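Local coordinates for proto-oncogene tyrosine-protein kinase receptor Ret (Danio rerio, PDB 7AMK) that acts as a receptor tyrosine kinase whose calcium-binding, cadherin-like extracellular domains assemble with GDNF and its co-receptor GFR alpha 1, at the interface of chains A and B. Residues are numbered along the deposited sequence; one frame, centred on the assembly and turned at random. Chains: chain A/B, Proto-oncogene tyrosine-protein kinase receptor Ret.

The interface of chains A and B. Residues chain A 374, 451, 474; chain B 6-7, 108.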
# COMPACT_ATOMS: atom_id res chain seq x y z
N THR A 374 29.01 23.43 -4.89
CA THR A 374 29.50 24.80 -4.79
C THR A 374 28.51 25.63 -3.99
O THR A 374 27.33 25.69 -4.34
CB THR A 374 29.68 25.43 -6.18
OG1 THR A 374 30.87 24.92 -6.79
CG2 THR A 374 29.79 26.93 -6.05
N GLU A 451 38.09 24.96 0.06
CA GLU A 451 38.01 23.86 -0.90
C GLU A 451 38.23 22.55 -0.15
O GLU A 451 39.35 22.24 0.26
CB GLU A 451 39.03 24.05 -2.03
CG GLU A 451 38.68 25.20 -2.98
CD GLU A 451 37.41 24.93 -3.81
OE1 GLU A 451 36.85 23.81 -3.73
OE2 GLU A 451 36.98 25.83 -4.56
N SER A 474 33.01 23.51 -2.52
CA SER A 474 33.70 24.76 -2.79
C SER A 474 32.87 25.91 -2.24
O SER A 474 31.76 26.17 -2.72
CB SER A 474 33.96 24.95 -4.29
OG SER A 474 34.48 26.24 -4.54
N ARG B 6 38.90 23.53 -9.30
CA ARG B 6 38.83 24.58 -8.29
C ARG B 6 40.06 24.67 -7.38
O ARG B 6 40.20 25.65 -6.65
CB ARG B 6 37.58 24.41 -7.41
CG ARG B 6 36.27 25.00 -7.99
CD ARG B 6 35.67 24.10 -9.07
NE ARG B 6 35.61 22.72 -8.61
CZ ARG B 6 34.54 22.13 -8.09
NH1 ARG B 6 33.38 22.77 -8.00
NH2 ARG B 6 34.64 20.88 -7.65
N LEU B 7 40.95 23.69 -7.40
CA LEU B 7 42.10 23.70 -6.52
C LEU B 7 43.31 23.21 -7.29
O LEU B 7 43.28 22.12 -7.87
CB LEU B 7 41.86 22.84 -5.28
CG LEU B 7 43.05 22.52 -4.37
CD1 LEU B 7 43.80 23.77 -3.99
CD2 LEU B 7 42.57 21.80 -3.11
N GLU B 108 41.65 28.35 -5.98
CA GLU B 108 42.71 28.37 -4.99
C GLU B 108 43.94 27.66 -5.54
O GLU B 108 43.84 26.60 -6.16
CB GLU B 108 42.26 27.68 -3.69
CG GLU B 108 43.45 27.36 -2.78
CD GLU B 108 43.03 26.87 -1.41
OE1 GLU B 108 41.80 26.82 -1.13
OE2 GLU B 108 43.92 26.53 -0.60
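Three strands of chain A, 371-375, 451-460 and 466-475, present A:Thr374, A:Glu451 and A:Ser474, respectively, to the loop at B:Arg6 and to strands 7-14 and 106-114 of chain B. This puts cadherin-like domain 4 of one copy against domain 1 of the other. The two chains pair in the deposited assembly, but the structure alone does not show that this pairing is biological. No hydrogen bond or salt bridge crosses the patch, which hides 207 Å² of protein surface in all.

Most of the touching is done by A:Glu451, whose bend at chi2 (-67°) turns its carboxylate against CB and CG of B:Arg6. The two side chains run roughly perpendicular, and carboxylate OE2 of A:Glu451 meets the methylene CB of B:Arg6 at 3.2 Å, a polar oxygen against an aliphatic stem, with CD behind it at 3.6 Å from the same CB. The guanidinium has swung away, bent at chi2 and chi3, leaving its NE 5.2 Å from OE1 of A:Glu451; the opposite charges may still attract weakly. Its NH1 goes instead towards A:Thr374, stopping 3.5 Å from the hydroxyl OG1. On the other flank, B:Glu108 runs antiparallel past A:Glu451, bringing carboxylate OE1 to 4.0 Å from CG of A:Glu451, a contact with the aliphatic stem. B:Leu7 lies more distantly, its CD2 4.3 Å from CB of A:Glu451.

An alanine in place of A:Glu451 would probably open a gap beside CB of B:Arg6 and leave the A:Ser474 hydroxyl without its carboxylate mate, free to turn. That hydroxyl helps to hold the carboxylate from within chain A: OG of A:Ser474 donates to OE2 of A:Glu451 at 2.5 Å, approaching from above the carboxylate plane, 39° out of it.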